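Local coordinates for caltubin, EF-hand (Lymnaea stagnalis, PDB 6VAN), which binds divalent metal ions, seen here as strontium, through EF-hand loops and is probably a calcium-binding protein, at residues K30-R35 with N81-L86; A46-R51 with G58-V63; M123-D126 with K132-L135. One frame throughout, in Å; residues are numbered along the deposited sequence.

Contact 1 (K30-R35 with N81-L86); sequences KNYIRR and NEWFKL
Trp83 is the first residue of 81-86 to reach helix 26-34, at Tyr32, and it does so with the far corner of its six-membered ring. There CH2 lies 3.8 Å from Tyr32 OH, with CZ3 slightly farther off, and the hydroxyl approaches the indole obliquely while the two side chains cross at about a right angle. Tyr32 can extend this far because its CG stands anti to the backbone N (chi1 167°), which carries the phenol away from its own helix and out toward the indole. Trp83 also touches Arg52 and Tyr142, while the Tyr32 ring meets that of Trp15. One turn on, Leu86 turns its side chain to Ile33, and the methyls CD2 of Leu86 and CG2 of Ile33 meet at 3.9 Å. This is where the backbones are nearest, with 7.7 Å between the CA atoms of Ile33 and Leu86; the helices are thus joined through side chains, without a hydrogen bond between the segments. Thr44 and Val40 add to the surroundings of Leu86 and Ile33 respectively. At the end of 30-35, Arg35 NH1 folds back to donate to Tyr32 O at 2.9 Å, from the face opposite that used by Arg35 N. The arrangement is a helix-helix packing between EF-hands: the exiting helix of the first hand lies against the entering helix of the third.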
loop_
_atom_site.group_PDB
_atom_site.type_symbol
_atom_site.label_atom_id
_atom_site.label_comp_id
_atom_site.label_asym_id
_atom_site.label_seq_id
_atom_site.Cartn_x
_atom_site.Cartn_y
_atom_site.Cartn_z
ATOM N N LYS A 30 9.875 -2.505 -6.506
ATOM C CA LYS A 30 9.580 -1.515 -7.582
ATOM C C LYS A 30 8.507 -2.054 -8.521
ATOM O O LYS A 30 7.548 -1.320 -8.763
ATOM C CB LYS A 30 10.850 -1.155 -8.348
ATOM C CG LYS A 30 10.691 0.069 -9.222
ATOM C CD LYS A 30 11.992 0.630 -9.678
ATOM C CE LYS A 30 11.824 1.810 -10.604
ATOM N NZ LYS A 30 13.144 2.261 -11.100
ATOM N N ASN A 31 8.630 -3.287 -9.003
ATOM C CA ASN A 31 7.640 -3.933 -9.899
ATOM C C ASN A 31 6.291 -4.037 -9.178
ATOM O O ASN A 31 5.260 -3.856 -9.840
ATOM C CB ASN A 31 8.196 -5.250 -10.428
ATOM C CG ASN A 31 9.149 -5.026 -11.583
ATOM O OD1 ASN A 31 9.483 -3.882 -11.909
ATOM N ND2 ASN A 31 9.580 -6.106 -12.219
ATOM N N TYR A 32 6.317 -4.250 -7.866
ATOM C CA TYR A 32 5.111 -4.242 -7.001
ATOM C C TYR A 32 4.441 -2.857 -7.054
ATOM O O TYR A 32 3.281 -2.745 -7.494
ATOM C CB TYR A 32 5.493 -4.666 -5.586
ATOM C CG TYR A 32 4.429 -4.386 -4.571
ATOM C CD1 TYR A 32 3.231 -5.065 -4.612
ATOM C CD2 TYR A 32 4.617 -3.432 -3.584
ATOM C CE1 TYR A 32 2.246 -4.826 -3.672
ATOM C CE2 TYR A 32 3.638 -3.173 -2.640
ATOM C CZ TYR A 32 2.444 -3.864 -2.701
ATOM O OH TYR A 32 1.465 -3.632 -1.782
ATOM N N ILE A 33 5.153 -1.810 -6.649
ATOM C CA ILE A 33 4.560 -0.442 -6.566
ATOM C C ILE A 33 4.222 0.056 -7.976
ATOM O O ILE A 33 3.234 0.799 -8.113
ATOM C CB ILE A 33 5.472 0.524 -5.800
ATOM C CG1 ILE A 33 5.662 0.062 -4.347
ATOM C CG2 ILE A 33 4.943 1.946 -5.880
ATOM C CD1 ILE A 33 6.631 0.889 -3.558
ATOM N N ARG A 34 4.977 -0.339 -8.997
ATOM C CA ARG A 34 4.771 0.158 -10.382
ATOM C C ARG A 34 3.397 -0.247 -10.909
ATOM O O ARG A 34 2.896 0.484 -11.782
ATOM C CB ARG A 34 5.837 -0.389 -11.331
ATOM C CG ARG A 34 6.978 0.576 -11.575
ATOM C CD ARG A 34 7.941 0.043 -12.636
ATOM N NE ARG A 34 8.935 1.033 -13.030
ATOM C CZ ARG A 34 10.021 0.781 -13.756
ATOM N NH1 ARG A 34 10.270 -0.452 -14.173
ATOM N NH2 ARG A 34 10.863 1.763 -14.048
ATOM N N ARG A 35 2.830 -1.354 -10.427
ATOM C CA ARG A 35 1.472 -1.801 -10.814
ATOM C C ARG A 35 0.505 -0.619 -10.649
ATOM O O ARG A 35 -0.299 -0.421 -11.546
ATOM C CB ARG A 35 1.026 -3.011 -9.993
ATOM C CG ARG A 35 1.682 -4.322 -10.414
ATOM C CD ARG A 35 1.668 -5.411 -9.346
ATOM N NE ARG A 35 0.392 -5.583 -8.632
ATOM C CZ ARG A 35 0.111 -5.115 -7.405
ATOM N NH1 ARG A 35 1.003 -4.425 -6.712
ATOM N NH2 ARG A 35 -1.081 -5.338 -6.872
ATOM N N ASN A 81 0.345 7.521 5.860
ATOM C CA ASN A 81 0.880 8.485 4.880
ATOM C C ASN A 81 1.632 7.766 3.762
ATOM O O ASN A 81 1.630 8.238 2.628
ATOM C CB ASN A 81 1.726 9.518 5.589
ATOM C CG ASN A 81 1.983 10.735 4.746
ATOM O OD1 ASN A 81 1.157 11.126 3.938
ATOM N ND2 ASN A 81 3.108 11.378 4.986
ATOM N N GLU A 82 2.311 6.685 4.076
ATOM C CA GLU A 82 3.041 5.948 3.034
ATOM C C GLU A 82 2.065 5.462 1.956
ATOM O O GLU A 82 2.332 5.656 0.804
ATOM C CB GLU A 82 3.742 4.759 3.667
ATOM C CG GLU A 82 4.514 3.903 2.680
ATOM C CD GLU A 82 5.293 2.799 3.378
ATOM O OE1 GLU A 82 4.656 1.840 3.820
ATOM O OE2 GLU A 82 6.498 2.925 3.489
ATOM N N TRP A 83 0.944 4.872 2.349
ATOM C CA TRP A 83 -0.064 4.393 1.364
ATOM C C TRP A 83 -0.750 5.591 0.696
ATOM O O TRP A 83 -1.079 5.528 -0.466
ATOM C CB TRP A 83 -1.071 3.467 2.039
ATOM C CG TRP A 83 -0.436 2.223 2.565
ATOM C CD1 TRP A 83 -0.333 1.841 3.865
ATOM C CD2 TRP A 83 0.219 1.209 1.799
ATOM N NE1 TRP A 83 0.367 0.683 3.957
ATOM C CE2 TRP A 83 0.729 0.272 2.709
ATOM C CE3 TRP A 83 0.457 1.036 0.436
ATOM C CZ2 TRP A 83 1.418 -0.870 2.276
ATOM C CZ3 TRP A 83 1.135 -0.088 0.015
ATOM C CH2 TRP A 83 1.589 -1.026 0.927
ATOM N N PHE A 84 -0.987 6.659 1.449
ATOM C CA PHE A 84 -1.559 7.901 0.881
ATOM C C PHE A 84 -0.666 8.373 -0.280
ATOM O O PHE A 84 -1.148 8.604 -1.400
ATOM C CB PHE A 84 -1.657 8.960 1.971
ATOM C CG PHE A 84 -2.282 10.260 1.511
ATOM C CD1 PHE A 84 -3.650 10.388 1.388
ATOM C CD2 PHE A 84 -1.480 11.358 1.192
ATOM C CE1 PHE A 84 -4.215 11.589 0.977
ATOM C CE2 PHE A 84 -2.056 12.549 0.771
ATOM C CZ PHE A 84 -3.419 12.653 0.658
ATOM N N LYS A 85 0.636 8.509 -0.021
ATOM C CA LYS A 85 1.588 9.022 -1.029
ATOM C C LYS A 85 1.641 8.077 -2.224
ATOM O O LYS A 85 1.750 8.559 -3.370
ATOM C CB LYS A 85 2.956 9.251 -0.403
ATOM C CG LYS A 85 2.919 10.403 0.582
ATOM C CD LYS A 85 4.251 10.943 0.943
ATOM C CE LYS A 85 5.096 9.967 1.702
ATOM N NZ LYS A 85 6.380 10.609 2.085
ATOM N N LEU A 86 1.585 6.776 -2.007
ATOM C CA LEU A 86 1.644 5.819 -3.152
ATOM C C LEU A 86 0.373 5.910 -4.006
ATOM O O LEU A 86 0.443 5.563 -5.183
ATOM C CB LEU A 86 1.879 4.412 -2.609
ATOM C CG LEU A 86 3.262 4.185 -2.013
ATOM C CD1 LEU A 86 3.398 2.768 -1.529
ATOM C CD2 LEU A 86 4.373 4.527 -2.997
#

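Contact 2 (A46-R51 with G58-V63). With SR (strontium ion), chain D.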
loop_
_atom_site.group_PDB
_atom_site.type_symbol
_atom_site.label_atom_id
_atom_site.label_comp_id
_atom_site.label_asym_id
_atom_site.label_seq_id
_atom_site.Cartn_x
_atom_site.Cartn_y
_atom_site.Cartn_z
ATOM N N ALA A 46 12.985 2.914 -2.100
ATOM C CA ALA A 46 14.030 2.721 -1.068
ATOM C C ALA A 46 13.459 2.992 0.331
ATOM O O ALA A 46 13.758 2.200 1.234
ATOM C CB ALA A 46 15.231 3.586 -1.392
ATOM N N ALA A 47 12.620 4.026 0.506
ATOM C CA ALA A 47 12.049 4.456 1.806
ATOM C C ALA A 47 11.030 3.412 2.318
ATOM O O ALA A 47 10.920 3.217 3.557
ATOM C CB ALA A 47 11.375 5.793 1.650
ATOM N N PHE A 48 10.275 2.840 1.382
ATOM C CA PHE A 48 9.312 1.737 1.637
ATOM C C PHE A 48 10.073 0.561 2.263
ATOM O O PHE A 48 9.660 0.035 3.325
ATOM C CB PHE A 48 8.625 1.346 0.339
ATOM C CG PHE A 48 7.510 0.351 0.519
ATOM C CD1 PHE A 48 7.769 -1.008 0.518
ATOM C CD2 PHE A 48 6.194 0.775 0.693
ATOM C CE1 PHE A 48 6.747 -1.932 0.686
ATOM C CE2 PHE A 48 5.178 -0.150 0.855
ATOM C CZ PHE A 48 5.455 -1.500 0.844
ATOM N N ILE A 49 11.182 0.183 1.628
ATOM C CA ILE A 49 12.040 -0.922 2.123
ATOM C C ILE A 49 12.602 -0.532 3.505
ATOM O O ILE A 49 12.539 -1.373 4.419
ATOM C CB ILE A 49 13.118 -1.304 1.075
ATOM C CG1 ILE A 49 12.497 -1.929 -0.174
ATOM C CG2 ILE A 49 14.174 -2.220 1.719
ATOM C CD1 ILE A 49 13.450 -2.170 -1.347
ATOM N N SER A 50 13.101 0.702 3.684
ATOM C CA SER A 50 13.800 1.153 4.920
ATOM C C SER A 50 12.885 1.084 6.153
ATOM O O SER A 50 13.374 0.731 7.221
ATOM C CB SER A 50 14.401 2.537 4.758
ATOM O OG SER A 50 14.829 3.058 6.011
ATOM N N ARG A 51 11.594 1.404 6.026
ATOM C CA ARG A 51 10.678 1.368 7.198
ATOM C C ARG A 51 10.540 -0.077 7.713
ATOM O O ARG A 51 10.206 -0.242 8.918
ATOM C CB ARG A 51 9.311 1.981 6.869
ATOM C CG ARG A 51 9.244 3.480 7.140
ATOM C CD ARG A 51 8.032 4.147 6.519
ATOM N NE ARG A 51 6.873 3.294 6.623
ATOM C CZ ARG A 51 6.192 3.065 7.741
ATOM N NH1 ARG A 51 5.147 2.257 7.711
ATOM N NH2 ARG A 51 6.535 3.648 8.883
ATOM N N GLY A 58 18.982 -4.131 3.169
ATOM C CA GLY A 58 18.454 -3.413 1.993
ATOM C C GLY A 58 17.303 -4.137 1.307
ATOM O O GLY A 58 16.916 -3.725 0.212
ATOM N N ALA A 59 16.731 -5.168 1.941
ATOM C CA ALA A 59 15.672 -6.019 1.367
ATOM C C ALA A 59 14.587 -6.234 2.428
ATOM O O ALA A 59 14.896 -6.069 3.639
ATOM C CB ALA A 59 16.242 -7.329 0.907
ATOM N N ILE A 60 13.363 -6.511 1.997
ATOM C CA ILE A 60 12.295 -6.930 2.951
ATOM C C ILE A 60 12.362 -8.452 3.052
ATOM O O ILE A 60 12.138 -9.115 2.059
ATOM C CB ILE A 60 10.886 -6.462 2.535
ATOM C CG1 ILE A 60 10.813 -4.936 2.357
ATOM C CG2 ILE A 60 9.857 -6.964 3.544
ATOM C CD1 ILE A 60 9.528 -4.438 1.747
ATOM N N ASP A 61 12.668 -8.952 4.252
ATOM C CA ASP A 61 12.785 -10.395 4.529
ATOM C C ASP A 61 11.417 -10.887 4.996
ATOM O O ASP A 61 10.875 -10.274 5.918
ATOM C CB ASP A 61 13.893 -10.606 5.542
ATOM C CG ASP A 61 15.223 -10.096 5.010
ATOM O OD1 ASP A 61 15.778 -10.772 4.130
ATOM O OD2 ASP A 61 15.703 -9.102 5.536
ATOM N N PHE A 62 10.884 -11.952 4.411
ATOM C CA PHE A 62 9.606 -12.526 4.898
ATOM C C PHE A 62 9.732 -12.763 6.405
ATOM O O PHE A 62 8.886 -12.327 7.159
ATOM C CB PHE A 62 9.221 -13.804 4.169
ATOM C CG PHE A 62 7.932 -14.376 4.681
ATOM C CD1 PHE A 62 6.726 -13.763 4.380
ATOM C CD2 PHE A 62 7.922 -15.470 5.523
ATOM C CE1 PHE A 62 5.538 -14.255 4.901
ATOM C CE2 PHE A 62 6.730 -15.960 6.041
ATOM C CZ PHE A 62 5.543 -15.361 5.710
ATOM N N VAL A 63 10.807 -13.421 6.825
ATOM C CA VAL A 63 11.121 -13.547 8.271
ATOM C C VAL A 63 12.465 -12.878 8.532
ATOM O O VAL A 63 13.424 -13.121 7.795
ATOM C CB VAL A 63 11.044 -15.012 8.745
ATOM C CG1 VAL A 63 9.603 -15.422 8.943
ATOM C CG2 VAL A 63 11.717 -15.971 7.803
HETATM SR SR SR D . 15.844 -6.765 5.724
#
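The second EF-hand packs its entering helix against the middle of its own metal-binding loop, residues 58-60, and Ile49 is the residue that lies over the loop. Its CG2 methyl comes to 3.5 Å from Gly58 O and also borders Ala59 N, so a branched aliphatic group rests on the backbone just ahead of the short strand 60-61. Gly58 takes a left-handed backbone conformation (phi 73°), which glycine adopts easily, and the chain then straightens into the strand. The next hydrophobic partner is Ile60, whose CG1 lies 4.3 Å from CG1 of Ile49; these residues also bring the backbones nearest, with CA of Ile49 and CA of Ile60 6.1 Å apart. Beyond CG1, the CD1 methyl of Ile60 comes up to the edge of the Phe48 ring, near its plane, 3.9 Å from CE1, and the two side chains cross at roughly a right angle. Phe48 has CG anti to its backbone N (chi1 -173°), which stands the ring out from the helix, where its CD1-CE1 edge meets Ile60. In an EF-hand pair the loops are joined by a small antiparallel sheet, and here Ile60 shares backbone hydrogen bonds with Ser24 of the first loop. Val29, from the exiting helix of that first hand, touches Phe48, Ile49 and Ile60 alike. The residues flanking Ile60 face the ion instead: Ala59 gives its carbonyl O to strontium at 2.4 Å, and Asp61 gives OD2 at 2.4 Å. Asp53, Asn55, Asn57 and Glu65 complete the site, while Asp61 OD1 accepts a hydrogen bond from Gln23 NE2, tying this coordinating carboxylate to the neighbouring loop.

Contact 3 (M123-D126 with K132-L135). With SR (strontium ion), chain F.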
loop_
_atom_site.group_PDB
_atom_site.type_symbol
_atom_site.label_atom_id
_atom_site.label_comp_id
_atom_site.label_asym_id
_atom_site.label_seq_id
_atom_site.Cartn_x
_atom_site.Cartn_y
_atom_site.Cartn_z
HETATM N N MSE A 123 -14.951 7.508 -0.103
HETATM C CA MSE A 123 -15.536 8.847 -0.172
HETATM C C MSE A 123 -16.379 9.137 1.066
HETATM O O MSE A 123 -16.703 10.294 1.316
HETATM C CB MSE A 123 -16.368 9.040 -1.441
HETATM C CG MSE A 123 -15.537 9.205 -2.692
HETATM SE SE MSE A 123 -14.170 10.648 -2.620
HETATM C CE MSE A 123 -12.405 9.751 -2.506
ATOM N N SER A 124 -16.692 8.131 1.877
ATOM C CA SER A 124 -17.391 8.391 3.143
ATOM C C SER A 124 -16.518 9.304 4.036
ATOM O O SER A 124 -17.077 9.959 4.974
ATOM C CB SER A 124 -17.773 7.132 3.878
ATOM O OG SER A 124 -16.681 6.505 4.504
ATOM N N ALA A 125 -15.198 9.361 3.801
ATOM C CA ALA A 125 -14.231 10.221 4.539
ATOM C C ALA A 125 -14.062 11.589 3.878
ATOM O O ALA A 125 -13.323 12.426 4.430
ATOM C CB ALA A 125 -12.912 9.501 4.680
ATOM N N ASP A 126 -14.740 11.872 2.779
ATOM C CA ASP A 126 -14.599 13.149 2.047
ATOM C C ASP A 126 -15.508 14.186 2.723
ATOM O O ASP A 126 -16.675 14.384 2.275
ATOM C CB ASP A 126 -14.945 12.995 0.569
ATOM C CG ASP A 126 -14.782 14.252 -0.248
ATOM O OD1 ASP A 126 -14.181 15.197 0.280
ATOM O OD2 ASP A 126 -15.205 14.258 -1.398
ATOM N N LYS A 132 -12.091 14.372 -3.307
ATOM C CA LYS A 132 -10.710 13.923 -3.054
ATOM C C LYS A 132 -10.471 13.917 -1.552
ATOM O O LYS A 132 -11.207 14.604 -0.796
ATOM C CB LYS A 132 -9.721 14.814 -3.797
ATOM C CG LYS A 132 -9.654 16.238 -3.295
ATOM C CD LYS A 132 -8.952 17.188 -4.244
ATOM C CE LYS A 132 -8.856 18.589 -3.684
ATOM N NZ LYS A 132 -8.235 19.519 -4.665
ATOM N N LEU A 133 -9.481 13.143 -1.142
ATOM C CA LEU A 133 -9.118 13.046 0.296
ATOM C C LEU A 133 -7.776 13.715 0.551
ATOM O O LEU A 133 -6.807 13.443 -0.151
ATOM C CB LEU A 133 -9.042 11.591 0.726
ATOM C CG LEU A 133 -10.295 10.751 0.488
ATOM C CD1 LEU A 133 -10.073 9.324 0.950
ATOM C CD2 LEU A 133 -11.543 11.348 1.115
ATOM N N SER A 134 -7.740 14.508 1.608
ATOM C CA SER A 134 -6.478 14.939 2.232
ATOM C C SER A 134 -5.933 13.799 3.074
ATOM O O SER A 134 -6.683 12.834 3.372
ATOM C CB SER A 134 -6.727 16.122 3.098
ATOM O OG SER A 134 -7.577 15.755 4.153
ATOM N N LEU A 135 -4.703 13.920 3.568
ATOM C CA LEU A 135 -4.172 12.913 4.496
ATOM C C LEU A 135 -5.091 12.829 5.707
ATOM O O LEU A 135 -5.336 11.726 6.229
ATOM C CB LEU A 135 -2.746 13.269 4.908
ATOM C CG LEU A 135 -2.120 12.357 5.948
ATOM C CD1 LEU A 135 -1.985 10.913 5.466
ATOM C CD2 LEU A 135 -0.781 12.919 6.376
HETATM SR SR SR F . -12.012 16.336 0.745
HETATM O O HOH W 1 -10.060 17.821 0.161
HETATM O O HOH W 2 -10.854 18.280 2.503
#
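Leu133 reaches across to Met123, Ala125 and Asp126 with the outer part of its side chain. From CB the chain runs to CG, anti to the carbonyl carbon (chi1 -56°), and CG lies 3.8 Å from the CE methyl of selenomethionine Met123, in one of that residue's two conformers. The CD1 branch skirts the same methyl more loosely. The other branch, CD2, lies against the backbone at the start of the loop, 3.6 Å from Asp126 N and close to Ala125 C, and also borders Asp126 CB. An alanine in place of Leu133 is likely to leave a gap beside the Ala125-Asp126 backbone and remove the apolar surface against which the Met123 methyl rests. Leu133 lies in the short strand of the fourth EF-hand loop and pairs through its backbone with Val95 of the third, the usual sheet of an EF-hand pair. One residue earlier, Lys132 O binds strontium at 2.5 Å, and Asp126 OD1 binds it at the same distance. These two oxygens are 3.2 Å apart, brought together by the shared ion. Asn128, Asp130, Glu137 and waters 1 and 2 complete the coordination. Asp126 OD2 turns to Gly131 N, a hydrogen bond that helps hold the carboxylate orientation, while Lys132 starts its side chain away from 123-126 and forms a cation-pi interaction with Phe94.

In the fold
Contact 1 lies near the middle of the chain, its centre about 13 Å from that of contact 2 and about 18 Å from that of contact 3. It meets both. Toward contact 2, Glu82 OE2 forms a salt bridge with Arg51 NE at 3.2 Å, and Trp83 CH2 packs on Phe48 CE2 at 3.7 Å; toward contact 3, Phe84 CE1 approaches Leu133 O at 3.4 Å. Contacts 2 and 3, by contrast, sit on opposite sides of the chain's centre with nearest atoms about 11 Å apart. Each holds part of a separate strontium site. Helix 77-87, which leads into the third EF-hand, touches elements of the second and fourth.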